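Local coordinates for T-lymphoma invasion and metastasis-inducing protein 2 (Mus musculus, PDB 3A8P) that activates the small GTPase RAC1 by stimulating its GDP-GTP exchange and carries a protein- and membrane-binding module, the PHCCEx domain, at residues V23-Q26 with K30-L33; G99-F104 with F239-C244; L226-G229 with V233-V236. One frame throughout, in Å; residues are numbered along the deposited sequence.

Contact 1: residues V23-Q26 with K30-L33; sequences VTLQ and KLEL
T24 and E32 face each other as an antiparallel hydrogen-bonded pair, T24 N giving to E32 O and E32 N to T24 O, both at 3.0 Å. Alongside, the methyl CG2 of T24 lies 3.9 Å from E32 CG, the two side chains pointing the same way. The alternating pairs V23-L33 and L25-L31 are non-hydrogen-bonded and turn to the other face, where L31 CD2 meets L25 CD1 at 3.9 Å and V23 CG2 meets L33 CD2 at 4.0 Å. On the T24 face, the side chain of Q26 bends at chi2 (-59°) and brings its amide near the E32 carboxylate, a crowded pair whose detailed placement is doubtful. An alanine in place of Q26 would probably remove the amide beside the E32 carboxylate and leave that group freer to turn. Further out, D100 takes the hydroxyl of T24 in a hydrogen bond, and V23 bonds through its backbone to V101. This beta hairpin of the PH domain is thus two-sided: polar and charged chains on one face, and on the other aliphatic chains, of which L25 and L31 meet helix 236-245 and L31 and L33 meet helix 222-231.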
ATOM      1  N   VAL A  23       9.275   7.758  -1.975  1.00 32.21           N
ATOM      2  CA  VAL A  23       9.782   6.677  -2.801  1.00 32.00           C
ATOM      3  C   VAL A  23       9.119   6.689  -4.170  1.00 34.15           C
ATOM      4  O   VAL A  23       7.946   7.048  -4.299  1.00 30.64           O
ATOM      5  CB  VAL A  23       9.506   5.296  -2.146  1.00 31.99           C
ATOM      6  CG1 VAL A  23       9.984   4.178  -3.062  1.00 31.23           C
ATOM      7  CG2 VAL A  23      10.205   5.204  -0.790  1.00 32.09           C
ATOM      8  N   THR A  24       9.876   6.299  -5.193  1.00 36.24           N
ATOM      9  CA  THR A  24       9.345   6.241  -6.546  1.00 40.03           C
ATOM     10  C   THR A  24       9.914   5.035  -7.290  1.00 42.50           C
ATOM     11  O   THR A  24      10.990   4.541  -6.964  1.00 42.25           O
ATOM     12  CB  THR A  24       9.669   7.521  -7.345  1.00 40.65           C
ATOM     13  OG1 THR A  24       9.008   7.456  -8.614  1.00 42.05           O
ATOM     14  CG2 THR A  24      11.172   7.654  -7.574  1.00 40.79           C
ATOM     15  N   LEU A  25       9.177   4.571  -8.291  1.00 47.36           N
ATOM     16  CA  LEU A  25       9.581   3.420  -9.087  1.00 53.03           C
ATOM     17  C   LEU A  25      10.314   3.882 -10.344  1.00 56.32           C
ATOM     18  O   LEU A  25       9.705   4.440 -11.257  1.00 57.43           O
ATOM     19  CB  LEU A  25       8.342   2.610  -9.470  1.00 53.80           C
ATOM     20  CG  LEU A  25       8.517   1.286 -10.210  1.00 54.99           C
ATOM     21  CD1 LEU A  25       9.295   0.310  -9.342  1.00 55.68           C
ATOM     22  CD2 LEU A  25       7.151   0.719 -10.550  1.00 53.61           C
ATOM     23  N   GLN A  26      11.622   3.654 -10.384  1.00 59.79           N
ATOM     24  CA  GLN A  26      12.430   4.054 -11.533  1.00 64.33           C
ATOM     25  C   GLN A  26      12.511   2.970 -12.606  1.00 65.75           C
ATOM     26  O   GLN A  26      12.147   1.816 -12.362  1.00 65.43           O
ATOM     27  CB  GLN A  26      13.840   4.425 -11.075  1.00 64.56           C
ATOM     28  CG  GLN A  26      13.885   5.638 -10.165  1.00 67.64           C
ATOM     29  CD  GLN A  26      13.303   6.884 -10.813  1.00 68.03           C
ATOM     30  OE1 GLN A  26      12.128   6.919 -11.176  1.00 69.83           O
ATOM     31  NE2 GLN A  26      14.127   7.917 -10.961  1.00 68.44           N
ATOM     32  N   LYS A  30      12.897  -0.615 -10.297  1.00 58.54           N
ATOM     33  CA  LYS A  30      13.472  -0.706  -8.961  1.00 56.09           C
ATOM     34  C   LYS A  30      13.095   0.532  -8.154  1.00 52.23           C
ATOM     35  O   LYS A  30      13.076   1.644  -8.675  1.00 51.65           O
ATOM     36  CB  LYS A  30      14.999  -0.854  -9.027  1.00 57.58           C
ATOM     37  CG  LYS A  30      15.766   0.410  -9.386  1.00 61.20           C
ATOM     38  CD  LYS A  30      15.453   0.884 -10.795  1.00 63.49           C
ATOM     39  CE  LYS A  30      16.309   2.085 -11.174  1.00 64.66           C
ATOM     40  NZ  LYS A  30      17.764   1.754 -11.171  1.00 65.23           N
ATOM     41  N   LEU A  31      12.784   0.333  -6.880  1.00 49.17           N
ATOM     42  CA  LEU A  31      12.405   1.437  -6.009  1.00 45.63           C
ATOM     43  C   LEU A  31      13.620   2.266  -5.619  1.00 44.33           C
ATOM     44  O   LEU A  31      14.722   1.743  -5.493  1.00 42.23           O
ATOM     45  CB  LEU A  31      11.745   0.905  -4.735  1.00 44.36           C
ATOM     46  CG  LEU A  31      10.468   0.073  -4.859  1.00 42.65           C
ATOM     47  CD1 LEU A  31      10.040  -0.404  -3.479  1.00 39.89           C
ATOM     48  CD2 LEU A  31       9.374   0.915  -5.505  1.00 43.65           C
ATOM     49  N   GLU A  32      13.417   3.564  -5.433  1.00 43.75           N
ATOM     50  CA  GLU A  32      14.503   4.435  -5.015  1.00 44.89           C
ATOM     51  C   GLU A  32      13.945   5.635  -4.266  1.00 43.06           C
ATOM     52  O   GLU A  32      12.828   6.074  -4.527  1.00 42.14           O
ATOM     53  CB  GLU A  32      15.320   4.915  -6.220  1.00 47.59           C
ATOM     54  CG  GLU A  32      14.716   6.088  -6.968  1.00 54.46           C
ATOM     55  CD  GLU A  32      15.691   6.710  -7.958  1.00 59.79           C
ATOM     56  OE1 GLU A  32      15.304   7.686  -8.638  1.00 61.79           O
ATOM     57  OE2 GLU A  32      16.842   6.223  -8.055  1.00 61.34           O
ATOM     58  N   LEU A  33      14.720   6.157  -3.326  1.00 44.45           N
ATOM     59  CA  LEU A  33      14.289   7.324  -2.571  1.00 46.00           C
ATOM     60  C   LEU A  33      14.282   8.519  -3.511  1.00 47.58           C
ATOM     61  O   LEU A  33      15.208   8.693  -4.302  1.00 48.44           O
ATOM     62  CB  LEU A  33      15.244   7.594  -1.412  1.00 45.22           C
ATOM     63  CG  LEU A  33      15.222   6.580  -0.271  1.00 46.87           C
ATOM     64  CD1 LEU A  33      16.267   6.949   0.769  1.00 47.36           C
ATOM     65  CD2 LEU A  33      13.834   6.558   0.356  1.00 47.81           C
TER

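Contact 2: residues G99-F104 with F239-C244; sequences GDVYLF and FHALVC
V101 sets CG1 anti to its own N (chi1 -178°), which leaves CG2 beside that N and 3.7 Å from the methyl CB of A241. C244, its CB directed by the helix, lays that atom 3.7 Å from G99 N. Between these two touches the backbone of G99 lies directly on the helix: G99 O is 3.7 Å from A241 CB, and the CA atoms of G99 and A241 are just 4.0 Å apart. A side chain on G99 would be pressed against the carbonyl O of the preceding residue at these backbone angles; its CB would also lie against the helix. Main chain and helix meet here by van der Waals contact, in a buried setting, with small A241 and C244 on the helix side. H240 continues the junction by bonding through ND1 to S95 OG. V101 belongs to strand 101-105 of the PH sheet, which runs between strands 11-26 and 91-95, and its side chain also touches C93. Helix 236-245, from the CC-Ex part, is held between the start of this strand, with the loop before it, and the neighbouring helices: F239, H240 and V243 lean on helix 171-206, while F239 and L242 pack against helix 222-231.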
ATOM      1  N   GLY A  99       3.839   1.970  -7.053  1.00 33.87           N
ATOM      2  CA  GLY A  99       5.184   1.875  -6.517  1.00 31.07           C
ATOM      3  C   GLY A  99       5.643   3.182  -5.905  1.00 30.45           C
ATOM      4  O   GLY A  99       6.802   3.332  -5.520  1.00 30.36           O
ATOM      5  N   ASP A 100       4.734   4.142  -5.811  1.00 29.97           N
ATOM      6  CA  ASP A 100       5.076   5.434  -5.223  1.00 28.35           C
ATOM      7  C   ASP A 100       4.635   5.520  -3.762  1.00 26.68           C
ATOM      8  O   ASP A 100       3.592   4.984  -3.380  1.00 26.02           O
ATOM      9  CB  ASP A 100       4.433   6.570  -6.023  1.00 29.71           C
ATOM     10  CG  ASP A 100       4.857   6.569  -7.479  1.00 32.90           C
ATOM     11  OD1 ASP A 100       6.068   6.745  -7.747  1.00 32.72           O
ATOM     12  OD2 ASP A 100       3.975   6.384  -8.352  1.00 34.45           O
ATOM     13  N   VAL A 101       5.450   6.192  -2.953  1.00 25.93           N
ATOM     14  CA  VAL A 101       5.160   6.384  -1.539  1.00 26.42           C
ATOM     15  C   VAL A 101       5.263   7.882  -1.240  1.00 28.00           C
ATOM     16  O   VAL A 101       6.186   8.554  -1.707  1.00 25.81           O
ATOM     17  CB  VAL A 101       6.148   5.598  -0.647  1.00 26.37           C
ATOM     18  CG1 VAL A 101       5.784   5.768   0.820  1.00 22.25           C
ATOM     19  CG2 VAL A 101       6.116   4.111  -1.028  1.00 24.37           C
ATOM     20  N   TYR A 102       4.303   8.392  -0.474  1.00 26.63           N
ATOM     21  CA  TYR A 102       4.253   9.812  -0.137  1.00 28.09           C
ATOM     22  C   TYR A 102       4.031  10.050   1.349  1.00 27.07           C
ATOM     23  O   TYR A 102       3.398   9.246   2.032  1.00 25.12           O
ATOM     24  CB  TYR A 102       3.105  10.484  -0.893  1.00 29.82           C
ATOM     25  CG  TYR A 102       3.146  10.291  -2.390  1.00 30.30           C
ATOM     26  CD1 TYR A 102       3.892  11.141  -3.204  1.00 32.09           C
ATOM     27  CD2 TYR A 102       2.451   9.245  -2.988  1.00 30.66           C
ATOM     28  CE1 TYR A 102       3.942  10.956  -4.584  1.00 32.38           C
ATOM     29  CE2 TYR A 102       2.498   9.047  -4.359  1.00 31.97           C
ATOM     30  CZ  TYR A 102       3.244   9.904  -5.153  1.00 32.97           C
ATOM     31  OH  TYR A 102       3.293   9.696  -6.513  1.00 34.86           O
ATOM     32  N   LEU A 103       4.552  11.170   1.836  1.00 26.74           N
ATOM     33  CA  LEU A 103       4.380  11.553   3.222  1.00 25.08           C
ATOM     34  C   LEU A 103       3.496  12.790   3.263  1.00 24.71           C
ATOM     35  O   LEU A 103       3.552  13.632   2.366  1.00 25.89           O
ATOM     36  CB  LEU A 103       5.726  11.862   3.873  1.00 23.40           C
ATOM     37  CG  LEU A 103       6.627  10.656   4.153  1.00 24.31           C
ATOM     38  CD1 LEU A 103       7.895  11.138   4.845  1.00 24.20           C
ATOM     39  CD2 LEU A 103       5.897   9.637   5.018  1.00 21.06           C
ATOM     40  N   PHE A 104       2.671  12.872   4.298  1.00 24.26           N
ATOM     41  CA  PHE A 104       1.769  13.994   4.519  1.00 25.07           C
ATOM     42  C   PHE A 104       1.790  14.323   6.009  1.00 26.09           C
ATOM     43  O   PHE A 104       2.030  13.448   6.841  1.00 26.70           O
ATOM     44  CB  PHE A 104       0.323  13.626   4.155  1.00 25.17           C
ATOM     45  CG  PHE A 104       0.072  13.464   2.687  1.00 25.99           C
ATOM     46  CD1 PHE A 104      -0.182  14.572   1.885  1.00 25.39           C
ATOM     47  CD2 PHE A 104       0.060  12.199   2.106  1.00 24.05           C
ATOM     48  CE1 PHE A 104      -0.447  14.426   0.526  1.00 26.43           C
ATOM     49  CE2 PHE A 104      -0.203  12.039   0.747  1.00 25.93           C
ATOM     50  CZ  PHE A 104      -0.458  13.154  -0.044  1.00 25.99           C
ATOM     51  N   PHE A 239       6.735  -1.826   1.562  1.00 22.48           N
ATOM     52  CA  PHE A 239       6.451  -3.225   1.208  1.00 22.73           C
ATOM     53  C   PHE A 239       5.361  -3.219   0.130  1.00 22.86           C
ATOM     54  O   PHE A 239       5.415  -3.985  -0.837  1.00 23.00           O
ATOM     55  CB  PHE A 239       6.003  -3.996   2.465  1.00 22.31           C
ATOM     56  CG  PHE A 239       5.762  -5.477   2.248  1.00 21.46           C
ATOM     57  CD1 PHE A 239       6.415  -6.178   1.237  1.00 23.55           C
ATOM     58  CD2 PHE A 239       4.888  -6.169   3.077  1.00 21.76           C
ATOM     59  CE1 PHE A 239       6.195  -7.558   1.051  1.00 23.96           C
ATOM     60  CE2 PHE A 239       4.657  -7.544   2.903  1.00 23.14           C
ATOM     61  CZ  PHE A 239       5.314  -8.238   1.885  1.00 23.52           C
ATOM     62  N   HIS A 240       4.387  -2.329   0.288  1.00 22.11           N
ATOM     63  CA  HIS A 240       3.308  -2.199  -0.690  1.00 23.67           C
ATOM     64  C   HIS A 240       3.903  -1.762  -2.032  1.00 25.26           C
ATOM     65  O   HIS A 240       3.555  -2.297  -3.092  1.00 23.62           O
ATOM     66  CB  HIS A 240       2.291  -1.140  -0.247  1.00 21.90           C
ATOM     67  CG  HIS A 240       1.132  -0.991  -1.186  1.00 26.73           C
ATOM     68  ND1 HIS A 240       0.362   0.152  -1.248  1.00 24.87           N
ATOM     69  CD2 HIS A 240       0.596  -1.854  -2.084  1.00 26.11           C
ATOM     70  CE1 HIS A 240      -0.595  -0.012  -2.145  1.00 27.93           C
ATOM     71  NE2 HIS A 240      -0.475  -1.222  -2.668  1.00 28.18           N
ATOM     72  N   ALA A 241       4.783  -0.763  -1.974  1.00 24.50           N
ATOM     73  CA  ALA A 241       5.436  -0.244  -3.170  1.00 26.95           C
ATOM     74  C   ALA A 241       6.218  -1.357  -3.854  1.00 28.95           C
ATOM     75  O   ALA A 241       6.239  -1.443  -5.087  1.00 31.96           O
ATOM     76  CB  ALA A 241       6.366   0.904  -2.807  1.00 26.20           C
ATOM     77  N   LEU A 242       6.855  -2.214  -3.058  1.00 29.37           N
ATOM     78  CA  LEU A 242       7.621  -3.326  -3.615  1.00 28.95           C
ATOM     79  C   LEU A 242       6.695  -4.308  -4.332  1.00 27.65           C
ATOM     80  O   LEU A 242       6.995  -4.760  -5.437  1.00 28.12           O
ATOM     81  CB  LEU A 242       8.399  -4.054  -2.515  1.00 29.19           C
ATOM     82  CG  LEU A 242       9.259  -5.211  -3.035  1.00 30.60           C
ATOM     83  CD1 LEU A 242      10.300  -4.653  -4.010  1.00 28.74           C
ATOM     84  CD2 LEU A 242       9.927  -5.939  -1.876  1.00 30.92           C
ATOM     85  N   VAL A 243       5.562  -4.634  -3.714  1.00 27.31           N
ATOM     86  CA  VAL A 243       4.616  -5.550  -4.340  1.00 26.38           C
ATOM     87  C   VAL A 243       4.083  -4.956  -5.647  1.00 29.37           C
ATOM     88  O   VAL A 243       3.876  -5.676  -6.630  1.00 28.52           O
ATOM     89  CB  VAL A 243       3.426  -5.875  -3.401  1.00 26.47           C
ATOM     90  CG1 VAL A 243       2.345  -6.622  -4.169  1.00 25.22           C
ATOM     91  CG2 VAL A 243       3.904  -6.740  -2.231  1.00 26.31           C
ATOM     92  N   CYS A 244       3.859  -3.645  -5.665  1.00 30.28           N
ATOM     93  CA  CYS A 244       3.354  -2.993  -6.871  1.00 31.89           C
ATOM     94  C   CYS A 244       4.387  -2.999  -7.990  1.00 32.54           C
ATOM     95  O   CYS A 244       4.035  -3.137  -9.157  1.00 35.64           O
ATOM     96  CB  CYS A 244       2.948  -1.542  -6.583  1.00 31.82           C
ATOM     97  SG  CYS A 244       1.495  -1.345  -5.534  1.00 34.24           S
TER

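Contact 3: residues L226-G229 with V233-V236; sequences LALG and VLSV
L228 directs its side chain from helix 222-231 toward the connecting segment 233-236, and its CB meets L234 CG at 4.1 Å. The two leucines touch at their inner carbons: the contact on L228 is made at the first side-chain carbon, that on L234 at the branch point. L228 holds CG anti to its carbonyl carbon (chi1 -70°), a turn that carries the branched end past the connection to helix 236-245, where it packs on S238, F239 and L242. L234 has CG on the far side from its own N (chi1 -156°), which brings the branch point to L228 CB. Next to the leucine contact, the V233 carbonyl faces the side of L228, with V233 O 3.6 Å from L228 CB and 4.0 Å from L228 CD2. The side chain of V233 starts away from helix 222-231, and its CG2 packs instead on L33 of the PH domain. Between the backbones, V233 N gives a weak hydrogen bond to L228 O, 3.4 Å long and bent to 131° at the hydrogen. The polar main chain of the connection is also engaged by the next helix: S238 OG hydrogen-bonds with both V233 O and S235 N. S235 occupies the N-cap position of helix 236-245, its own side chain capping a backbone N near the start of that helix, and V236 then packs on P213, L216 and L217 of helix 213-217. The contact therefore closes the short connection between two consecutive helices of the CC-Ex part, 222-231 and 236-245. Across its two segments, aliphatic packing by L228 accompanies one weak backbone bond, whereas other polar links of the connection run through S235 at the N-cap and S238 in the first turn of the helix.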
ATOM      1  N   LEU A 226      15.524  -7.648   2.443  1.00 32.74           N
ATOM      2  CA  LEU A 226      16.836  -7.159   2.023  1.00 33.61           C
ATOM      3  C   LEU A 226      16.700  -6.019   1.023  1.00 32.86           C
ATOM      4  O   LEU A 226      17.426  -5.030   1.093  1.00 32.51           O
ATOM      5  CB  LEU A 226      17.663  -8.289   1.398  1.00 35.39           C
ATOM      6  CG  LEU A 226      18.425  -9.208   2.359  1.00 38.17           C
ATOM      7  CD1 LEU A 226      17.479  -9.823   3.383  1.00 40.26           C
ATOM      8  CD2 LEU A 226      19.122 -10.295   1.555  1.00 39.76           C
ATOM      9  N   ALA A 227      15.769  -6.157   0.087  1.00 31.97           N
ATOM     10  CA  ALA A 227      15.567  -5.119  -0.911  1.00 31.84           C
ATOM     11  C   ALA A 227      15.068  -3.845  -0.237  1.00 33.27           C
ATOM     12  O   ALA A 227      15.539  -2.744  -0.542  1.00 33.86           O
ATOM     13  CB  ALA A 227      14.577  -5.587  -1.971  1.00 30.14           C
ATOM     14  N   LEU A 228      14.121  -3.989   0.686  1.00 31.68           N
ATOM     15  CA  LEU A 228      13.595  -2.825   1.379  1.00 32.58           C
ATOM     16  C   LEU A 228      14.706  -2.218   2.217  1.00 33.12           C
ATOM     17  O   LEU A 228      14.798  -0.998   2.354  1.00 33.09           O
ATOM     18  CB  LEU A 228      12.381  -3.203   2.249  1.00 30.90           C
ATOM     19  CG  LEU A 228      11.139  -3.561   1.412  1.00 31.05           C
ATOM     20  CD1 LEU A 228       9.953  -3.798   2.305  1.00 29.66           C
ATOM     21  CD2 LEU A 228      10.835  -2.436   0.428  1.00 30.62           C
ATOM     22  N   GLY A 229      15.564  -3.078   2.755  1.00 33.97           N
ATOM     23  CA  GLY A 229      16.681  -2.611   3.555  1.00 36.36           C
ATOM     24  C   GLY A 229      17.663  -1.792   2.730  1.00 38.23           C
ATOM     25  O   GLY A 229      18.209  -0.800   3.217  1.00 38.53           O
ATOM     26  N   VAL A 233      14.068   2.107   3.553  1.00 36.05           N
ATOM     27  CA  VAL A 233      12.769   2.207   4.219  1.00 35.42           C
ATOM     28  C   VAL A 233      12.120   0.830   4.327  1.00 33.29           C
ATOM     29  O   VAL A 233      11.874   0.172   3.314  1.00 31.80           O
ATOM     30  CB  VAL A 233      11.797   3.137   3.448  1.00 36.53           C
ATOM     31  CG1 VAL A 233      10.484   3.263   4.214  1.00 36.87           C
ATOM     32  CG2 VAL A 233      12.426   4.504   3.240  1.00 34.67           C
ATOM     33  N   LEU A 234      11.857   0.390   5.553  1.00 32.72           N
ATOM     34  CA  LEU A 234      11.213  -0.901   5.757  1.00 33.20           C
ATOM     35  C   LEU A 234       9.911  -0.695   6.523  1.00 31.44           C
ATOM     36  O   LEU A 234       9.917  -0.511   7.734  1.00 32.35           O
ATOM     37  CB  LEU A 234      12.117  -1.850   6.543  1.00 32.33           C
ATOM     38  CG  LEU A 234      11.841  -3.350   6.351  1.00 35.72           C
ATOM     39  CD1 LEU A 234      12.775  -4.148   7.248  1.00 36.30           C
ATOM     40  CD2 LEU A 234      10.391  -3.683   6.658  1.00 34.06           C
ATOM     41  N   SER A 235       8.796  -0.731   5.810  1.00 29.95           N
ATOM     42  CA  SER A 235       7.497  -0.553   6.436  1.00 26.54           C
ATOM     43  C   SER A 235       6.414  -1.118   5.533  1.00 24.94           C
ATOM     44  O   SER A 235       6.688  -1.600   4.430  1.00 21.28           O
ATOM     45  CB  SER A 235       7.225   0.934   6.677  1.00 26.25           C
ATOM     46  OG  SER A 235       7.119   1.626   5.445  1.00 28.08           O
ATOM     47  N   VAL A 236       5.177  -1.047   6.004  1.00 24.25           N
ATOM     48  CA  VAL A 236       4.055  -1.525   5.215  1.00 23.71           C
ATOM     49  C   VAL A 236       3.997  -0.760   3.888  1.00 22.58           C
ATOM     50  O   VAL A 236       3.785  -1.349   2.831  1.00 23.01           O
ATOM     51  CB  VAL A 236       2.726  -1.334   5.993  1.00 24.90           C
ATOM     52  CG1 VAL A 236       1.538  -1.396   5.040  1.00 30.27           C
ATOM     53  CG2 VAL A 236       2.595  -2.425   7.057  1.00 25.96           C
TER

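Contact 2 is the buried one, closest of the three to the centre of the molecule; contact 1 lies at the surface and contact 3 is partly buried. Contacts 1 and 2 reach the same PH sheet through neighbouring strands 11-26 and 101-105, while contacts 2 and 3 share helix 236-245 and its approach. L31 connects the first pair, its CD2 lying 3.5 Å from G99 O; L228 bridges the second. Chemistry follows place: regular backbone bonding with a polar outer face in the hairpin, close van der Waals contact of glycine backbone and a valine methyl with small helix residues at the PH-to-CC-Ex junction, and leucine packing with serine capping in the helical connection.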